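Long-range contacts in ATP-dependent Clp protease proteolytic subunit (Listeria monocytogenes, PDB 4JCQ), which probably cleaves peptide bonds in misfolded and other proteins as the serine peptidase of an ATP-dependent Clp protease: residues T86-S91 with N110-I115; T54-S59 with K82-G87; M114-A119 with D163-L168; N104-P109 with V179-E184. All blocks are in the same frame, centred on the assembly; numbering follows the deposited sequence.

Interaction 1 of 4, residues T86-S91 with N110-I115; sequences TGWVAS and NTRYMI
Trp88 and Arg112 both turn CG to the position between the backbone N and the carbonyl carbon (chi1 59° and 45°), and the two side chains run side by side on one face of a two-stranded parallel pair. Arg112 is extended from CG to NE, and its NH1 lies 3.6 Å from Trp88 CE3. The guanidinium and ring planes are 28° apart. The same guanidinium makes a cation-pi contact with Trp167 and, through NH2, a long, weak ion pair with Glu135 of the second subunit. Ala90 and Met114 continue this face. On the other face Val89 packs on Tyr113, with CB 3.7 Å from ring atom CD1. Beyond it, Tyr113 OH is hydrogen-bonded to Ser107. Backbone bonds alternate between the strands: Arg112 N to Gly87 O, Val89 N to Arg112 O at 3.0 Å, and Met114 N to Val89 O at 3.1 Å. Ser91 N closes the series on Met114 O at 3.0 Å. At the other end Gly87 N bonds only weakly to Asn110 O, but water 1 ties these two atoms to Thr86 OG1, which also bonds to Thr69 of the second subunit. Ser91, the predicted nucleophile, bonds through OG to His116 O. The pair thus carries Ser91 to the start of helix 92-97, the placing of the nucleophile in the ClpP fold.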
loop_
_atom_site.group_PDB
_atom_site.type_symbol
_atom_site.label_atom_id
_atom_site.label_comp_id
_atom_site.label_asym_id
_atom_site.label_seq_id
_atom_site.Cartn_x
_atom_site.Cartn_y
_atom_site.Cartn_z
ATOM N N THR H 86 -17.624 -12.060 22.037
ATOM C CA THR H 86 -18.640 -11.602 21.089
ATOM C C THR H 86 -18.573 -12.362 19.760
ATOM O O THR H 86 -17.493 -12.580 19.216
ATOM C CB THR H 86 -18.575 -10.069 20.866
ATOM O OG1 THR H 86 -19.516 -9.691 19.855
ATOM C CG2 THR H 86 -17.166 -9.608 20.464
ATOM N N GLY H 87 -19.734 -12.766 19.246
ATOM C CA GLY H 87 -19.805 -13.539 18.000
ATOM C C GLY H 87 -19.450 -14.995 18.233
ATOM O O GLY H 87 -20.332 -15.833 18.436
ATOM N N TRP H 88 -18.158 -15.304 18.188
ATOM C CA TRP H 88 -17.676 -16.606 18.642
ATOM C C TRP H 88 -16.323 -16.538 19.289
ATOM O O TRP H 88 -15.535 -15.627 19.024
ATOM C CB TRP H 88 -17.731 -17.685 17.545
ATOM C CG TRP H 88 -16.950 -17.424 16.274
ATOM C CD1 TRP H 88 -16.014 -16.418 16.023
ATOM C CD2 TRP H 88 -16.986 -18.221 15.034
ATOM N NE1 TRP H 88 -15.506 -16.524 14.752
ATOM C CE2 TRP H 88 -16.040 -17.585 14.107
ATOM C CE3 TRP H 88 -17.685 -19.349 14.616
ATOM C CZ2 TRP H 88 -15.827 -18.073 12.824
ATOM C CZ3 TRP H 88 -17.457 -19.834 13.319
ATOM C CH2 TRP H 88 -16.551 -19.210 12.448
ATOM N N VAL H 89 -16.071 -17.491 20.181
ATOM C CA VAL H 89 -14.788 -17.628 20.862
ATOM C C VAL H 89 -14.462 -19.115 20.877
ATOM O O VAL H 89 -15.139 -19.897 21.549
ATOM C CB VAL H 89 -14.831 -17.088 22.312
ATOM C CG1 VAL H 89 -13.461 -17.205 22.973
ATOM C CG2 VAL H 89 -15.316 -15.644 22.351
ATOM N N ALA H 90 -13.440 -19.507 20.120
ATOM C CA ALA H 90 -13.117 -20.926 19.968
ATOM C C ALA H 90 -11.621 -21.205 19.963
ATOM O O ALA H 90 -10.825 -20.374 19.521
ATOM C CB ALA H 90 -13.756 -21.480 18.701
ATOM N N SER H 91 -11.261 -22.391 20.459
ATOM C CA SER H 91 -9.904 -22.932 20.348
ATOM C C SER H 91 -8.845 -22.005 20.958
ATOM O O SER H 91 -8.892 -21.730 22.157
ATOM C CB SER H 91 -9.592 -23.297 18.891
ATOM O OG SER H 91 -10.588 -24.171 18.376
ATOM N N ASN H 110 -25.160 -12.652 21.921
ATOM C CA ASN H 110 -25.081 -13.446 20.698
ATOM C C ASN H 110 -23.670 -13.958 20.428
ATOM O O ASN H 110 -22.976 -13.493 19.516
ATOM C CB ASN H 110 -25.651 -12.666 19.513
ATOM C CG ASN H 110 -27.153 -12.491 19.610
ATOM O OD1 ASN H 110 -27.912 -13.430 19.376
ATOM N ND2 ASN H 110 -27.590 -11.288 19.965
ATOM N N THR H 111 -23.264 -14.926 21.245
ATOM C CA THR H 111 -21.924 -15.494 21.207
ATOM C C THR H 111 -22.007 -16.990 21.478
ATOM O O THR H 111 -22.778 -17.431 22.334
ATOM C CB THR H 111 -21.007 -14.843 22.269
ATOM O OG1 THR H 111 -21.156 -13.420 22.227
ATOM C CG2 THR H 111 -19.538 -15.204 22.037
ATOM N N ARG H 112 -21.220 -17.765 20.738
ATOM C CA ARG H 112 -21.053 -19.188 21.023
ATOM C C ARG H 112 -19.589 -19.515 21.324
ATOM O O ARG H 112 -18.680 -18.817 20.863
ATOM C CB ARG H 112 -21.611 -20.066 19.894
ATOM C CG ARG H 112 -21.245 -19.631 18.485
ATOM C CD ARG H 112 -21.754 -20.635 17.462
ATOM N NE ARG H 112 -21.376 -20.273 16.099
ATOM C CZ ARG H 112 -21.300 -21.131 15.084
ATOM N NH1 ARG H 112 -20.949 -20.706 13.877
ATOM N NH2 ARG H 112 -21.568 -22.416 15.274
ATOM N N TYR H 113 -19.382 -20.570 22.108
ATOM C CA TYR H 113 -18.064 -20.935 22.630
ATOM C C TYR H 113 -17.739 -22.391 22.318
ATOM O O TYR H 113 -18.614 -23.256 22.392
ATOM C CB TYR H 113 -18.016 -20.707 24.148
ATOM C CG TYR H 113 -18.099 -19.249 24.550
ATOM C CD1 TYR H 113 -16.954 -18.540 24.904
ATOM C CD2 TYR H 113 -19.321 -18.573 24.557
ATOM C CE1 TYR H 113 -17.022 -17.201 25.261
ATOM C CE2 TYR H 113 -19.399 -17.235 24.911
ATOM C CZ TYR H 113 -18.245 -16.555 25.258
ATOM O OH TYR H 113 -18.314 -15.229 25.604
ATOM N N MET H 114 -16.481 -22.659 21.971
ATOM C CA MET H 114 -16.018 -24.030 21.736
ATOM C C MET H 114 -14.589 -24.208 22.234
ATOM O O MET H 114 -13.690 -23.494 21.801
ATOM C CB MET H 114 -16.118 -24.397 20.251
ATOM C CG MET H 114 -15.716 -25.837 19.946
ATOM S SD MET H 114 -15.970 -26.311 18.229
ATOM C CE MET H 114 -14.688 -25.372 17.402
ATOM N N ILE H 115 -14.378 -25.163 23.137
ATOM C CA ILE H 115 -13.042 -25.356 23.710
ATOM C C ILE H 115 -12.169 -26.360 22.948
ATOM O O ILE H 115 -11.019 -26.585 23.327
ATOM C CB ILE H 115 -13.068 -25.688 25.223
ATOM C CG1 ILE H 115 -13.583 -27.108 25.481
ATOM C CG2 ILE H 115 -13.856 -24.638 25.999
ATOM C CD1 ILE H 115 -13.167 -27.653 26.831
HETATM O O HOH W 1 -21.926 -10.801 20.101
#

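Interaction 2 of 4, residues T54-S59 with K82-G87; sequences TIFINS and KVVGTG
Phe56 and Val84 lie side by side in neighbouring parallel strands, the two strands of a right-handed beta-alpha-beta unit whose helix is 64-76. Val84 CB is 3.7 Å from Phe56 CD2, and Val84 CG2 sits over one face of the ring. That methyl also meets Thr54 CG2 at 4.0 Å. Val84 CG1 is anti to the backbone N (chi1 -177°), which puts it near Phe56 CE2. On the opposite face of the sheet Ile57 CD1 touches Val83 CG1 at 4.0 Å. Four backbone bonds set this pairing. Ile55 N binds Lys82 O and Val84 N binds Ile55 O. Ile57 N then binds Val84 O, and Thr86 N binds Ile57 O. Further out, helix 92-97 covers Ile57 and Val83 through Tyr97. Strand 23-27 flanks Phe56, and Met73 of the second subunit packs on its side chain. At the C-terminal ends the two strands face that subunit. Asn58 ND2 bonds to Thr69 OG1 of the second subunit, as Thr86 OG1 does, and Asn58 OD1 takes a bond from its Gln32. Next to these polar groups the methyl Thr86 CG2 rests 3.6 Å from Ile57 O.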
loop_
_atom_site.group_PDB
_atom_site.type_symbol
_atom_site.label_atom_id
_atom_site.label_comp_id
_atom_site.label_asym_id
_atom_site.label_seq_id
_atom_site.Cartn_x
_atom_site.Cartn_y
_atom_site.Cartn_z
ATOM N N THR H 54 -10.059 -3.359 28.655
ATOM C CA THR H 54 -11.134 -4.219 28.161
ATOM C C THR H 54 -10.766 -4.799 26.797
ATOM O O THR H 54 -10.378 -4.064 25.887
ATOM C CB THR H 54 -12.472 -3.452 28.063
ATOM O OG1 THR H 54 -12.750 -2.818 29.317
ATOM C CG2 THR H 54 -13.626 -4.397 27.715
ATOM N N ILE H 55 -10.877 -6.118 26.667
ATOM C CA ILE H 55 -10.612 -6.793 25.400
ATOM C C ILE H 55 -11.890 -7.444 24.872
ATOM O O ILE H 55 -12.498 -8.267 25.554
ATOM C CB ILE H 55 -9.495 -7.858 25.526
ATOM C CG1 ILE H 55 -8.195 -7.231 26.053
ATOM C CG2 ILE H 55 -9.257 -8.541 24.186
ATOM C CD1 ILE H 55 -7.050 -8.210 26.225
ATOM N N PHE H 56 -12.295 -7.055 23.665
ATOM C CA PHE H 56 -13.393 -7.714 22.956
ATOM C C PHE H 56 -12.816 -8.783 22.034
ATOM O O PHE H 56 -11.962 -8.488 21.193
ATOM C CB PHE H 56 -14.217 -6.702 22.146
ATOM C CG PHE H 56 -15.015 -5.744 22.992
ATOM C CD1 PHE H 56 -14.448 -4.560 23.449
ATOM C CD2 PHE H 56 -16.339 -6.019 23.319
ATOM C CE1 PHE H 56 -15.182 -3.673 24.226
ATOM C CE2 PHE H 56 -17.078 -5.138 24.097
ATOM C CZ PHE H 56 -16.498 -3.962 24.551
ATOM N N ILE H 57 -13.278 -10.022 22.202
ATOM C CA ILE H 57 -12.745 -11.157 21.447
ATOM C C ILE H 57 -13.814 -11.795 20.561
ATOM O O ILE H 57 -14.847 -12.265 21.050
ATOM C CB ILE H 57 -12.133 -12.246 22.366
ATOM C CG1 ILE H 57 -11.073 -11.644 23.292
ATOM C CG2 ILE H 57 -11.529 -13.375 21.533
ATOM C CD1 ILE H 57 -10.737 -12.497 24.499
ATOM N N ASN H 58 -13.547 -11.788 19.256
ATOM C CA ASN H 58 -14.334 -12.515 18.267
ATOM C C ASN H 58 -13.358 -13.323 17.425
ATOM O O ASN H 58 -12.784 -12.805 16.468
ATOM C CB ASN H 58 -15.138 -11.538 17.388
ATOM C CG ASN H 58 -16.010 -12.241 16.352
ATOM O OD1 ASN H 58 -15.695 -13.334 15.884
ATOM N ND2 ASN H 58 -17.108 -11.599 15.974
ATOM N N SER H 59 -13.150 -14.586 17.792
ATOM C CA SER H 59 -12.138 -15.401 17.126
ATOM C C SER H 59 -12.447 -16.890 17.100
ATOM O O SER H 59 -12.830 -17.477 18.111
ATOM C CB SER H 59 -10.760 -15.184 17.760
ATOM O OG SER H 59 -9.777 -15.929 17.061
ATOM N N LYS H 82 -10.122 -7.125 31.544
ATOM C CA LYS H 82 -11.472 -7.659 31.402
ATOM C C LYS H 82 -11.660 -8.145 29.970
ATOM O O LYS H 82 -11.224 -7.484 29.025
ATOM C CB LYS H 82 -12.517 -6.589 31.724
ATOM C CG LYS H 82 -12.566 -6.162 33.182
ATOM C CD LYS H 82 -13.567 -5.034 33.379
ATOM C CE LYS H 82 -13.814 -4.749 34.853
ATOM N NZ LYS H 82 -12.615 -4.193 35.542
ATOM N N VAL H 83 -12.304 -9.297 29.810
ATOM C CA VAL H 83 -12.589 -9.825 28.475
ATOM C C VAL H 83 -14.090 -9.879 28.198
ATOM O O VAL H 83 -14.889 -10.203 29.081
ATOM C CB VAL H 83 -11.929 -11.204 28.214
ATOM C CG1 VAL H 83 -10.412 -11.079 28.174
ATOM C CG2 VAL H 83 -12.361 -12.235 29.250
ATOM N N VAL H 84 -14.459 -9.533 26.969
ATOM C CA VAL H 84 -15.844 -9.607 26.520
ATOM C C VAL H 84 -15.910 -10.452 25.251
ATOM O O VAL H 84 -15.432 -10.039 24.192
ATOM C CB VAL H 84 -16.451 -8.208 26.251
ATOM C CG1 VAL H 84 -17.915 -8.332 25.853
ATOM C CG2 VAL H 84 -16.316 -7.305 27.470
ATOM N N GLY H 85 -16.494 -11.641 25.366
ATOM C CA GLY H 85 -16.682 -12.517 24.218
ATOM C C GLY H 85 -17.815 -12.005 23.352
ATOM O O GLY H 85 -18.840 -11.554 23.867
ATOM N N THR H 86 -17.624 -12.060 22.037
ATOM C CA THR H 86 -18.640 -11.602 21.089
ATOM C C THR H 86 -18.573 -12.362 19.760
ATOM O O THR H 86 -17.493 -12.580 19.216
ATOM C CB THR H 86 -18.575 -10.069 20.866
ATOM O OG1 THR H 86 -19.516 -9.691 19.855
ATOM C CG2 THR H 86 -17.166 -9.608 20.464
ATOM N N GLY H 87 -19.734 -12.766 19.246
ATOM C CA GLY H 87 -19.805 -13.539 18.000
ATOM C C GLY H 87 -19.450 -14.995 18.233
ATOM O O GLY H 87 -20.332 -15.833 18.436
#

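Interaction 3 of 4, residues M114-A119 with D163-L168; sequences MIHQPA and DRNFWL
The imidazole of His116 has Asn165 OD1 over the centre of one face, 3.1 Å above its plane. At the ring edge, near the plane, lies Arg164 O, 3.3 Å from CD2. The Asn165 amide is turned 41° from the ring, and its OD1 makes no hydrogen bond to ND1. The Trp167 indole takes Met114 on one face. Met114 CB stands over the six-membered ring, 3.8 Å from its centroid. Met114 SD lies over the five-membered ring, 3.9 Å from its centroid, a Met-aromatic contact. The bend at chi3 (71°) brings CE to 3.8 Å from Trp167 CZ2. Phe166 is covered on both faces. Water 2 lies on one, toward the rim, and Arg164 NH2 on the opposite one, over the centre. No direct hydrogen bond joins the loops 114-119 and 163-168; two waters do so instead. Water 2 accepts from Ile115 N and donates to Phe166 O. Water 3 donates to Gln117 O and to Asp163 OD2. Asp163 OD2 also forms a salt bridge with Arg140; His116 NE2 is 5.8 Å from Asp163 OD2, not in contact. His116 is a predicted active-site residue, and its backbone O is hydrogen-bonded to Ser91 OG. The predicted nucleophile is therefore held by the histidine's main chain, while its ring meets Asn165. This is consistent with the inactive catalytic triad reported for this protein.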
loop_
_atom_site.group_PDB
_atom_site.type_symbol
_atom_site.label_atom_id
_atom_site.label_comp_id
_atom_site.label_asym_id
_atom_site.label_seq_id
_atom_site.Cartn_x
_atom_site.Cartn_y
_atom_site.Cartn_z
ATOM N N MET H 114 -16.481 -22.659 21.971
ATOM C CA MET H 114 -16.018 -24.030 21.736
ATOM C C MET H 114 -14.589 -24.208 22.234
ATOM O O MET H 114 -13.690 -23.494 21.801
ATOM C CB MET H 114 -16.118 -24.397 20.251
ATOM C CG MET H 114 -15.716 -25.837 19.946
ATOM S SD MET H 114 -15.970 -26.311 18.229
ATOM C CE MET H 114 -14.688 -25.372 17.402
ATOM N N ILE H 115 -14.378 -25.163 23.137
ATOM C CA ILE H 115 -13.042 -25.356 23.710
ATOM C C ILE H 115 -12.169 -26.360 22.948
ATOM O O ILE H 115 -11.019 -26.585 23.327
ATOM C CB ILE H 115 -13.068 -25.688 25.223
ATOM C CG1 ILE H 115 -13.583 -27.108 25.481
ATOM C CG2 ILE H 115 -13.856 -24.638 25.999
ATOM C CD1 ILE H 115 -13.167 -27.653 26.831
ATOM N N HIS H 116 -12.711 -26.941 21.878
ATOM C CA HIS H 116 -11.941 -27.826 20.996
ATOM C C HIS H 116 -10.602 -27.237 20.670
ATOM O O HIS H 116 -10.508 -26.063 20.313
ATOM C CB HIS H 116 -12.692 -28.088 19.696
ATOM C CG HIS H 116 -11.891 -28.874 18.680
ATOM N ND1 HIS H 116 -11.263 -28.289 17.643
ATOM C CD2 HIS H 116 -11.621 -30.238 18.586
ATOM C CE1 HIS H 116 -10.630 -29.229 16.914
ATOM N NE2 HIS H 116 -10.852 -30.422 17.491
ATOM N N GLN H 117 -9.556 -28.046 20.794
ATOM C CA GLN H 117 -8.211 -27.617 20.433
ATOM C C GLN H 117 -7.681 -28.502 19.312
ATOM O O GLN H 117 -7.793 -29.725 19.389
ATOM C CB GLN H 117 -7.271 -27.660 21.647
ATOM C CG GLN H 117 -7.739 -26.860 22.862
ATOM C CD GLN H 117 -7.815 -25.358 22.619
ATOM O OE1 GLN H 117 -7.011 -24.790 21.884
ATOM N NE2 GLN H 117 -8.784 -24.705 23.252
ATOM N N PRO H 118 -7.116 -27.887 18.255
ATOM C CA PRO H 118 -6.529 -28.658 17.155
ATOM C C PRO H 118 -5.336 -29.477 17.641
ATOM O O PRO H 118 -4.507 -28.968 18.397
ATOM C CB PRO H 118 -6.078 -27.579 16.165
ATOM C CG PRO H 118 -5.940 -26.337 16.982
ATOM C CD PRO H 118 -7.005 -26.435 18.031
ATOM N N ALA H 119 -5.268 -30.737 17.219
ATOM C CA ALA H 119 -4.219 -31.651 17.673
ATOM C C ALA H 119 -2.819 -31.160 17.296
ATOM O O ALA H 119 -1.908 -31.157 18.128
ATOM C CB ALA H 119 -4.466 -33.051 17.131
ATOM N N ASP H 163 -11.015 -32.535 22.818
ATOM C CA ASP H 163 -10.812 -33.513 21.751
ATOM C C ASP H 163 -12.095 -33.841 20.977
ATOM O O ASP H 163 -12.161 -34.847 20.267
ATOM C CB ASP H 163 -10.169 -34.792 22.299
ATOM C CG ASP H 163 -9.309 -35.500 21.267
ATOM O OD1 ASP H 163 -9.349 -36.743 21.205
ATOM O OD2 ASP H 163 -8.597 -34.811 20.506
ATOM N N ARG H 164 -13.110 -32.993 21.122
ATOM C CA ARG H 164 -14.310 -33.081 20.287
ATOM C C ARG H 164 -14.798 -31.693 19.867
ATOM O O ARG H 164 -14.325 -30.686 20.390
ATOM C CB ARG H 164 -15.415 -33.908 20.963
ATOM C CG ARG H 164 -15.955 -33.358 22.272
ATOM C CD ARG H 164 -16.815 -34.403 22.964
ATOM N NE ARG H 164 -17.731 -33.816 23.942
ATOM C CZ ARG H 164 -18.994 -33.478 23.688
ATOM N NH1 ARG H 164 -19.514 -33.661 22.480
ATOM N NH2 ARG H 164 -19.742 -32.950 24.648
ATOM N N ASN H 165 -15.726 -31.651 18.914
ATOM C CA ASN H 165 -16.193 -30.396 18.329
ATOM C C ASN H 165 -17.645 -30.098 18.666
ATOM O O ASN H 165 -18.553 -30.462 17.914
ATOM C CB ASN H 165 -16.006 -30.414 16.809
ATOM C CG ASN H 165 -14.551 -30.365 16.402
ATOM O OD1 ASN H 165 -13.953 -29.292 16.322
ATOM N ND2 ASN H 165 -13.974 -31.527 16.130
ATOM N N PHE H 166 -17.865 -29.441 19.798
ATOM C CA PHE H 166 -19.215 -29.056 20.187
ATOM C C PHE H 166 -19.292 -27.604 20.647
ATOM O O PHE H 166 -18.467 -27.132 21.436
ATOM C CB PHE H 166 -19.794 -30.020 21.232
ATOM C CG PHE H 166 -19.236 -29.838 22.611
ATOM C CD1 PHE H 166 -19.993 -29.226 23.603
ATOM C CD2 PHE H 166 -17.956 -30.279 22.921
ATOM C CE1 PHE H 166 -19.483 -29.057 24.879
ATOM C CE2 PHE H 166 -17.440 -30.108 24.194
ATOM C CZ PHE H 166 -18.205 -29.501 25.174
ATOM N N TRP H 167 -20.296 -26.907 20.135
ATOM C CA TRP H 167 -20.505 -25.509 20.450
ATOM C C TRP H 167 -21.379 -25.340 21.654
ATOM O O TRP H 167 -22.411 -25.998 21.791
ATOM C CB TRP H 167 -21.100 -24.791 19.250
ATOM C CG TRP H 167 -20.094 -24.569 18.149
ATOM C CD1 TRP H 167 -19.871 -25.361 17.025
ATOM C CD2 TRP H 167 -19.126 -23.470 18.041
ATOM N NE1 TRP H 167 -18.866 -24.839 16.248
ATOM C CE2 TRP H 167 -18.376 -23.704 16.800
ATOM C CE3 TRP H 167 -18.818 -22.357 18.816
ATOM C CZ2 TRP H 167 -17.370 -22.849 16.377
ATOM C CZ3 TRP H 167 -17.801 -21.501 18.378
ATOM C CH2 TRP H 167 -17.096 -21.744 17.187
ATOM N N LEU H 168 -20.952 -24.455 22.548
ATOM C CA LEU H 168 -21.734 -24.086 23.713
ATOM C C LEU H 168 -22.426 -22.757 23.458
ATOM O O LEU H 168 -21.808 -21.811 22.959
ATOM C CB LEU H 168 -20.835 -23.969 24.947
ATOM C CG LEU H 168 -20.114 -25.225 25.446
ATOM C CD1 LEU H 168 -18.947 -24.837 26.338
ATOM C CD2 LEU H 168 -21.069 -26.159 26.175
HETATM O O HOH W 2 -16.713 -26.819 23.790
HETATM O O HOH W 3 -8.015 -32.544 18.863
#

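Interaction 4 of 4, residues N104-P109 with V179-E184; sequences NRFSLP and VNEIIE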
loop_
_atom_site.group_PDB
_atom_site.type_symbol
_atom_site.label_atom_id
_atom_site.label_comp_id
_atom_site.label_asym_id
_atom_site.label_seq_id
_atom_site.Cartn_x
_atom_site.Cartn_y
_atom_site.Cartn_z
ATOM N N ASN H 104 -13.753 -11.344 35.826
ATOM C CA ASN H 104 -13.544 -10.365 34.759
ATOM C C ASN H 104 -13.866 -10.910 33.362
ATOM O O ASN H 104 -13.493 -10.306 32.353
ATOM C CB ASN H 104 -12.108 -9.827 34.804
ATOM C CG ASN H 104 -11.798 -9.095 36.096
ATOM O OD1 ASN H 104 -12.627 -8.346 36.615
ATOM N ND2 ASN H 104 -10.597 -9.305 36.621
ATOM N N ARG H 105 -14.568 -12.041 33.310
ATOM C CA ARG H 105 -14.911 -12.677 32.035
ATOM C C ARG H 105 -16.386 -12.490 31.688
ATOM O O ARG H 105 -17.272 -13.070 32.323
ATOM C CB ARG H 105 -14.514 -14.160 32.029
ATOM C CG ARG H 105 -13.028 -14.398 32.270
ATOM C CD ARG H 105 -12.545 -15.723 31.698
ATOM N NE ARG H 105 -13.150 -16.878 32.358
ATOM C CZ ARG H 105 -12.574 -17.588 33.327
ATOM N NH1 ARG H 105 -11.360 -17.275 33.769
ATOM N NH2 ARG H 105 -13.217 -18.622 33.852
ATOM N N PHE H 106 -16.628 -11.670 30.669
ATOM C CA PHE H 106 -17.976 -11.284 30.266
ATOM C C PHE H 106 -18.315 -11.804 28.874
ATOM O O PHE H 106 -17.430 -12.203 28.111
ATOM C CB PHE H 106 -18.123 -9.756 30.288
ATOM C CG PHE H 106 -17.857 -9.133 31.632
ATOM C CD1 PHE H 106 -16.564 -8.774 32.005
ATOM C CD2 PHE H 106 -18.901 -8.892 32.521
ATOM C CE1 PHE H 106 -16.318 -8.195 33.242
ATOM C CE2 PHE H 106 -18.659 -8.311 33.759
ATOM C CZ PHE H 106 -17.366 -7.962 34.119
ATOM N N SER H 107 -19.604 -11.796 28.548
ATOM C CA SER H 107 -20.049 -12.128 27.203
ATOM C C SER H 107 -21.223 -11.276 26.754
ATOM O O SER H 107 -22.139 -10.993 27.530
ATOM C CB SER H 107 -20.434 -13.603 27.106
ATOM O OG SER H 107 -20.725 -13.952 25.762
ATOM N N LEU H 108 -21.182 -10.871 25.488
ATOM C CA LEU H 108 -22.351 -10.316 24.819
ATOM C C LEU H 108 -23.305 -11.477 24.496
ATOM O O LEU H 108 -22.858 -12.619 24.369
ATOM C CB LEU H 108 -21.924 -9.542 23.565
ATOM C CG LEU H 108 -21.703 -8.019 23.665
ATOM C CD1 LEU H 108 -21.400 -7.503 25.068
ATOM C CD2 LEU H 108 -20.650 -7.544 22.675
ATOM N N PRO H 109 -24.621 -11.197 24.384
ATOM C CA PRO H 109 -25.622 -12.274 24.295
ATOM C C PRO H 109 -25.480 -13.207 23.089
ATOM O O PRO H 109 -25.661 -14.418 23.229
ATOM C CB PRO H 109 -26.954 -11.514 24.223
ATOM C CG PRO H 109 -26.665 -10.176 24.815
ATOM C CD PRO H 109 -25.259 -9.868 24.391
ATOM N N VAL H 179 -17.717 -18.339 30.885
ATOM C CA VAL H 179 -18.282 -17.001 31.041
ATOM C C VAL H 179 -18.779 -16.825 32.474
ATOM O O VAL H 179 -19.434 -17.714 33.017
ATOM C CB VAL H 179 -19.451 -16.773 30.055
ATOM C CG1 VAL H 179 -20.098 -15.410 30.272
ATOM C CG2 VAL H 179 -18.974 -16.915 28.616
ATOM N N ASN H 180 -18.463 -15.685 33.083
ATOM C CA ASN H 180 -18.954 -15.377 34.424
ATOM C C ASN H 180 -20.267 -14.602 34.399
ATOM O O ASN H 180 -21.177 -14.888 35.179
ATOM C CB ASN H 180 -17.908 -14.603 35.227
ATOM C CG ASN H 180 -18.201 -14.592 36.718
ATOM O OD1 ASN H 180 -18.316 -13.531 37.334
ATOM N ND2 ASN H 180 -18.320 -15.776 37.306
ATOM N N GLU H 181 -20.359 -13.627 33.497
ATOM C CA GLU H 181 -21.513 -12.736 33.438
ATOM C C GLU H 181 -21.889 -12.399 31.996
ATOM O O GLU H 181 -21.035 -12.023 31.192
ATOM C CB GLU H 181 -21.223 -11.454 34.226
ATOM C CG GLU H 181 -22.443 -10.592 34.514
ATOM C CD GLU H 181 -22.120 -9.375 35.367
ATOM O OE1 GLU H 181 -22.923 -8.418 35.356
ATOM O OE2 GLU H 181 -21.071 -9.369 36.049
ATOM N N ILE H 182 -23.173 -12.546 31.682
ATOM C CA ILE H 182 -23.702 -12.156 30.379
ATOM C C ILE H 182 -24.238 -10.730 30.477
ATOM O O ILE H 182 -25.073 -10.428 31.332
ATOM C CB ILE H 182 -24.806 -13.124 29.893
ATOM C CG1 ILE H 182 -24.277 -14.563 29.863
ATOM C CG2 ILE H 182 -25.325 -12.707 28.519
ATOM C CD1 ILE H 182 -25.352 -15.625 29.767
ATOM N N ILE H 183 -23.739 -9.857 29.607
ATOM C CA ILE H 183 -24.119 -8.443 29.620
ATOM C C ILE H 183 -24.676 -7.987 28.270
ATOM O O ILE H 183 -24.243 -8.457 27.215
ATOM C CB ILE H 183 -22.944 -7.529 30.054
ATOM C CG1 ILE H 183 -21.697 -7.788 29.194
ATOM C CG2 ILE H 183 -22.644 -7.721 31.536
ATOM C CD1 ILE H 183 -20.626 -6.721 29.292
ATOM N N GLU H 184 -25.639 -7.072 28.319
ATOM C CA GLU H 184 -26.247 -6.517 27.116
ATOM C C GLU H 184 -25.900 -5.035 26.952
ATOM O O GLU H 184 -25.797 -4.538 25.829
ATOM C CB GLU H 184 -27.766 -6.704 27.156
ATOM C CG GLU H 184 -28.463 -6.501 25.818
ATOM C CD GLU H 184 -29.979 -6.528 25.925
ATOM O OE1 GLU H 184 -30.634 -5.751 25.199
ATOM O OE2 GLU H 184 -30.518 -7.319 26.730
#
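Phe106 packs beside Glu181 where strand 105-108 meets strand 181-182, the outermost strand, within this chain, of the five-stranded parallel sheet of this ClpP-fold subunit. Phe106 CB lies 3.8 Å from Glu181 O and also near Ile183 CD1. In the ring, CD2 meets Glu181 CB and, at 4.0 Å, Ile183 CG2. The next rim atom, CE2, is 3.5 Å from Glu181 OE2. Ring and carboxylate planes are 52° apart, and the two side chains point the same way. Glu181 is extended beyond CG, which carries its carboxylate alongside the ring. On the opposite face of the sheet Ser107 CB touches Val179 CG1 at 3.7 Å. Ser107 OG is bonded to Leu108 O and Tyr113 OH. The backbones pair in parallel. Ser107 N binds Glu181 O, and Ile183 N binds Ser107 O at 2.9 Å. Arg105 O takes two donors, Asn180 N and, weakly, Glu181 N. The Arg105 guanidinium is hydrogen-bonded to the carbonyls of Ala100, of Ala150 in helix 133-151 and of Gly177, and its NE to Ile178 O. At the far end Ile183 packs on Phe76 of the second subunit. Pro109 has no N-H to give at this place, and its ring carbon CD lies 3.3 Å from Ile183 O.

How the interactions relate
Interactions 1 and 2 are buried, interaction 4 is partly buried, and interaction 3 is at the surface. Interactions 2 and 4 belong to the same five-stranded sheet. Strands 81-86 and 105-108 are neighbours in it, joined by Val83 O to Phe106 N and Gly85 O to Leu108 N. Interaction 1 continues both strands past a corner as a separate parallel pair. It shares Thr86 and Gly87 with interaction 2, and Met114 and Ile115 with interaction 3. Main-chain hydrogen bonds and apolar side chains join the strand contacts; 1 and 4 also set a ring beside a charged group. Interaction 3 instead relies on ring faces and waters. Interactions 1 and 3 hold the predicted active-site residues.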